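Local coordinates for twitching motility pilus retraction protein (Geobacter sulfurreducens PCA, PDB 5ZFQ) that probably drives retraction of type IV pili by hydrolysing ATP, acting as a six-subunit motor of the type II/IV secretion ATPase family, at residues N28-Q31 / L32-L36; S258-Q261 / T262-I266. All coordinates share one frame; numbering follows the deposited sequence.

Contact 1: residues N28-Q31 / L32-L36; sequences NMHQ and LLTEL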
loop_
_atom_site.group_PDB
_atom_site.type_symbol
_atom_site.label_atom_id
_atom_site.label_comp_id
_atom_site.label_asym_id
_atom_site.label_seq_id
_atom_site.Cartn_x
_atom_site.Cartn_y
_atom_site.Cartn_z
ATOM N N ASN A 28 -41.094 28.670 -9.913
ATOM C CA ASN A 28 -40.130 27.710 -10.427
ATOM C C ASN A 28 -38.765 28.375 -10.503
ATOM O O ASN A 28 -38.667 29.596 -10.278
ATOM C CB ASN A 28 -40.563 27.159 -11.799
ATOM C CG ASN A 28 -40.711 28.246 -12.876
ATOM O OD1 ASN A 28 -39.885 29.151 -12.979
ATOM N ND2 ASN A 28 -41.771 28.143 -13.688
ATOM N N MET A 29 -37.730 27.588 -10.831
ATOM C CA MET A 29 -36.344 28.077 -10.822
ATOM C C MET A 29 -36.119 29.178 -11.870
ATOM O O MET A 29 -35.313 30.093 -11.660
ATOM C CB MET A 29 -35.346 26.927 -11.048
ATOM C CG MET A 29 -35.100 26.055 -9.826
ATOM S SD MET A 29 -34.376 26.941 -8.402
ATOM C CE MET A 29 -32.663 27.118 -8.896
ATOM N N HIS A 30 -36.825 29.089 -12.991
ATOM C CA HIS A 30 -36.707 30.110 -14.017
ATOM C C HIS A 30 -37.065 31.469 -13.426
ATOM O O HIS A 30 -36.266 32.401 -13.489
ATOM C CB HIS A 30 -37.596 29.777 -15.214
ATOM C CG HIS A 30 -37.377 30.670 -16.387
ATOM N ND1 HIS A 30 -37.841 31.967 -16.432
ATOM C CD2 HIS A 30 -36.730 30.461 -17.558
ATOM C CE1 HIS A 30 -37.504 32.514 -17.588
ATOM N NE2 HIS A 30 -36.821 31.622 -18.287
ATOM N N GLN A 31 -38.259 31.562 -12.841
ATOM C CA GLN A 31 -38.674 32.727 -12.053
ATOM C C GLN A 31 -37.634 33.134 -11.021
ATOM O O GLN A 31 -37.294 34.311 -10.905
ATOM C CB GLN A 31 -39.981 32.448 -11.328
ATOM C CG GLN A 31 -41.162 32.362 -12.224
ATOM C CD GLN A 31 -42.413 31.975 -11.459
ATOM O OE1 GLN A 31 -42.644 30.791 -11.181
ATOM N NE2 GLN A 31 -43.235 32.967 -11.114
ATOM N N LEU A 32 -37.139 32.161 -10.266
ATOM C CA LEU A 32 -36.230 32.473 -9.171
ATOM C C LEU A 32 -34.892 33.035 -9.669
ATOM O O LEU A 32 -34.369 33.995 -9.107
ATOM C CB LEU A 32 -36.007 31.232 -8.289
ATOM C CG LEU A 32 -37.193 30.858 -7.371
ATOM C CD1 LEU A 32 -36.886 29.640 -6.506
ATOM C CD2 LEU A 32 -37.618 32.044 -6.500
ATOM N N LEU A 33 -34.348 32.449 -10.727
ATOM C CA LEU A 33 -33.049 32.877 -11.237
ATOM C C LEU A 33 -33.209 34.190 -11.975
ATOM O O LEU A 33 -32.326 35.053 -11.931
ATOM C CB LEU A 33 -32.442 31.808 -12.151
ATOM C CG LEU A 33 -32.113 30.465 -11.481
ATOM C CD1 LEU A 33 -32.039 29.345 -12.521
ATOM C CD2 LEU A 33 -30.807 30.582 -10.708
ATOM N N THR A 34 -34.344 34.331 -12.660
ATOM C CA THR A 34 -34.642 35.562 -13.363
ATOM C C THR A 34 -34.644 36.664 -12.326
ATOM O O THR A 34 -33.983 37.683 -12.485
ATOM C CB THR A 34 -35.981 35.492 -14.106
ATOM O OG1 THR A 34 -35.866 34.578 -15.205
ATOM C CG2 THR A 34 -36.358 36.859 -14.647
ATOM N N GLU A 35 -35.357 36.422 -11.238
ATOM C CA GLU A 35 -35.378 37.344 -10.112
ATOM C C GLU A 35 -33.962 37.672 -9.614
ATOM O O GLU A 35 -33.617 38.849 -9.440
ATOM C CB GLU A 35 -36.216 36.760 -8.978
ATOM C CG GLU A 35 -36.099 37.522 -7.688
ATOM C CD GLU A 35 -37.080 38.672 -7.582
ATOM O OE1 GLU A 35 -37.167 39.474 -8.546
ATOM O OE2 GLU A 35 -37.746 38.781 -6.522
ATOM N N LEU A 36 -33.154 36.628 -9.406
ATOM C CA LEU A 36 -31.761 36.767 -8.999
ATOM C C LEU A 36 -30.987 37.725 -9.898
ATOM O O LEU A 36 -30.362 38.679 -9.418
ATOM C CB LEU A 36 -31.075 35.402 -8.993
ATOM C CG LEU A 36 -29.554 35.384 -8.740
ATOM C CD1 LEU A 36 -29.118 35.831 -7.303
ATOM C CD2 LEU A 36 -28.976 34.008 -9.079
#
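M29 and L32 meet one turn apart on the buried flank of helix 29-38, where SD of M29 lies 4.1 Å from CD1 of L32. The thioether chain is bent at both chi2 and chi3, which brings its terminal CE to 4.3 Å from CG of L33. L44 of strand 43-46 and L76 of helix 70-79 cover this apolar patch. On the outer side N28, H30 and Q31 are exposed; T34, one turn on from H30, is only partly exposed. With OG1 anti to the carbonyl carbon (chi1 -69°), its hydroxyl faces back along the helix and donates to H30 O at 2.8 Å from above the carbonyl plane, while T34 N also donates to that oxygen. A valine at T34 would lose the hydroxyl bond, and H30 O would probably be left with the backbone N-H as its one donor within this turn. At the helix start the bonds are reciprocal: Q31 N donates to N28 OD1 at 2.9 Å, nearly straight at 169°, and N28 N donates to Q31 OE1 at 2.9 Å. This exchange between N-cap and third helical residue is a capping box, here opening a helix that packs its apolar side on an antiparallel sheet.

Contact 2: residues S258-Q261 / T262-I266; sequences SAVQ and TINRI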
loop_
_atom_site.group_PDB
_atom_site.type_symbol
_atom_site.label_atom_id
_atom_site.label_comp_id
_atom_site.label_asym_id
_atom_site.label_seq_id
_atom_site.Cartn_x
_atom_site.Cartn_y
_atom_site.Cartn_z
ATOM N N SER A 258 3.751 32.928 -1.582
ATOM C CA SER A 258 4.829 33.790 -2.051
ATOM C C SER A 258 5.553 33.118 -3.214
ATOM O O SER A 258 5.403 31.913 -3.431
ATOM C CB SER A 258 5.810 34.109 -0.916
ATOM O OG SER A 258 6.605 32.977 -0.568
ATOM N N ALA A 259 6.330 33.900 -3.956
ATOM C CA ALA A 259 7.110 33.396 -5.075
ATOM C C ALA A 259 8.123 32.364 -4.605
ATOM O O ALA A 259 8.225 31.272 -5.177
ATOM C CB ALA A 259 7.813 34.536 -5.774
ATOM N N VAL A 260 8.871 32.726 -3.565
ATOM C CA VAL A 260 9.868 31.850 -2.960
ATOM C C VAL A 260 9.235 30.551 -2.444
ATOM O O VAL A 260 9.744 29.452 -2.665
ATOM C CB VAL A 260 10.610 32.571 -1.787
ATOM C CG1 VAL A 260 11.556 31.614 -1.063
ATOM C CG2 VAL A 260 11.351 33.804 -2.301
ATOM N N GLN A 261 8.118 30.687 -1.750
ATOM C CA GLN A 261 7.407 29.525 -1.242
ATOM C C GLN A 261 6.884 28.658 -2.387
ATOM O O GLN A 261 6.894 27.431 -2.295
ATOM C CB GLN A 261 6.282 29.992 -0.344
ATOM C CG GLN A 261 5.558 28.936 0.402
ATOM C CD GLN A 261 4.412 29.536 1.188
ATOM O OE1 GLN A 261 3.262 29.469 0.749
ATOM N NE2 GLN A 261 4.712 30.135 2.352
ATOM N N THR A 262 6.465 29.308 -3.476
ATOM C CA THR A 262 5.970 28.618 -4.668
ATOM C C THR A 262 7.058 27.796 -5.363
ATOM O O THR A 262 6.847 26.627 -5.705
ATOM C CB THR A 262 5.398 29.604 -5.703
ATOM O OG1 THR A 262 4.198 30.204 -5.194
ATOM C CG2 THR A 262 5.110 28.882 -7.027
ATOM N N ILE A 263 8.216 28.419 -5.577
ATOM C CA ILE A 263 9.321 27.761 -6.271
ATOM C C ILE A 263 9.850 26.575 -5.459
ATOM O O ILE A 263 10.105 25.502 -6.014
ATOM C CB ILE A 263 10.457 28.773 -6.570
ATOM C CG1 ILE A 263 10.027 29.717 -7.702
ATOM C CG2 ILE A 263 11.767 28.056 -6.911
ATOM C CD1 ILE A 263 10.730 31.053 -7.688
ATOM N N ASN A 264 9.978 26.748 -4.142
ATOM C CA ASN A 264 10.441 25.657 -3.276
ATOM C C ASN A 264 9.500 24.464 -3.327
ATOM O O ASN A 264 9.945 23.315 -3.405
ATOM C CB ASN A 264 10.615 26.130 -1.830
ATOM C CG ASN A 264 11.950 26.830 -1.595
ATOM O OD1 ASN A 264 12.986 26.418 -2.134
ATOM N ND2 ASN A 264 11.935 27.889 -0.781
ATOM N N ARG A 265 8.203 24.758 -3.319
ATOM C CA ARG A 265 7.168 23.725 -3.402
ATOM C C ARG A 265 7.223 22.927 -4.701
ATOM O O ARG A 265 6.974 21.723 -4.686
ATOM C CB ARG A 265 5.778 24.341 -3.241
ATOM C CG ARG A 265 4.634 23.330 -3.214
ATOM C CD ARG A 265 4.752 22.391 -2.061
ATOM N NE ARG A 265 5.168 23.125 -0.878
ATOM C CZ ARG A 265 4.357 23.869 -0.122
ATOM N NH1 ARG A 265 3.063 23.962 -0.419
ATOM N NH2 ARG A 265 4.844 24.518 0.942
ATOM N N ILE A 266 7.534 23.589 -5.816
ATOM C CA ILE A 266 7.684 22.893 -7.097
ATOM C C ILE A 266 8.802 21.838 -7.017
ATOM O O ILE A 266 8.674 20.729 -7.532
ATOM C CB ILE A 266 8.000 23.869 -8.248
ATOM C CG1 ILE A 266 6.874 24.882 -8.429
ATOM C CG2 ILE A 266 8.281 23.115 -9.539
ATOM C CD1 ILE A 266 5.590 24.265 -8.851
#
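S258 and T262 illustrate how a serine N-cap and a threonine one turn later secure the start of a helix. S258 stands just before helix 259-268, and its OG accepts from Q261 N at 3.0 Å, filling a backbone donor that the first turn cannot pair by itself. The helix follows strand 249-254 of the parallel part of the sheet, in what is probably the RecA-like ATPase core of this family.

The side chain of T262 can be traced outward. Its CB lies near two carbonyl oxygens of the preceding turn, S258 O and A259 O. At CB the chain forks: CG2 is anti to the backbone N, which brings OG1 back beside that N (chi1 -68°), facing the preceding turn. There OG1 donates to S258 O at 2.7 Å, and T262 N donates to the same oxygen from the other face of the carbonyl plane, so two bonds grip one acceptor. OG1 is also hydrogen-bonded to OG1 of T256, while the side chain as a whole packs on L254, tying the helix to the end of strand 249-254 and to the loop that follows it.

Further round, V260 and N264 lie side by side and point the same way, with CG1 of V260 3.8 Å from ND2 of N264. I263 lays CD1 3.6 Å from A259 O. Q261 runs out extended, and its OE1 accepts from N257 N. R265, bent at chi2 and chi3, reaches across the subunit interface: its NH1 is hydrogen-bonded to OE1 of Q277 of the second subunit.

Overall arrangement
Contacts 1 and 2 are two solutions to one problem, the start of a helix, set on opposite sides of the chain's centre with their own centres about 44 Å apart. They share no element: contact 1 opens helix 29-38 beside the antiparallel sheet, contact 2 opens helix 259-268 beside the mixed one. Both are partly buried, yet contact 1 lies farther out and has three exposed residues, whereas contact 2 has none. The outer cap uses an amide at each end of its exchange and touches no other subunit; the inner one has a serine hydroxyl, and Q261 and R265 meet a neighbouring subunit. In both, a threonine hydroxyl donates to the carbonyl one turn back.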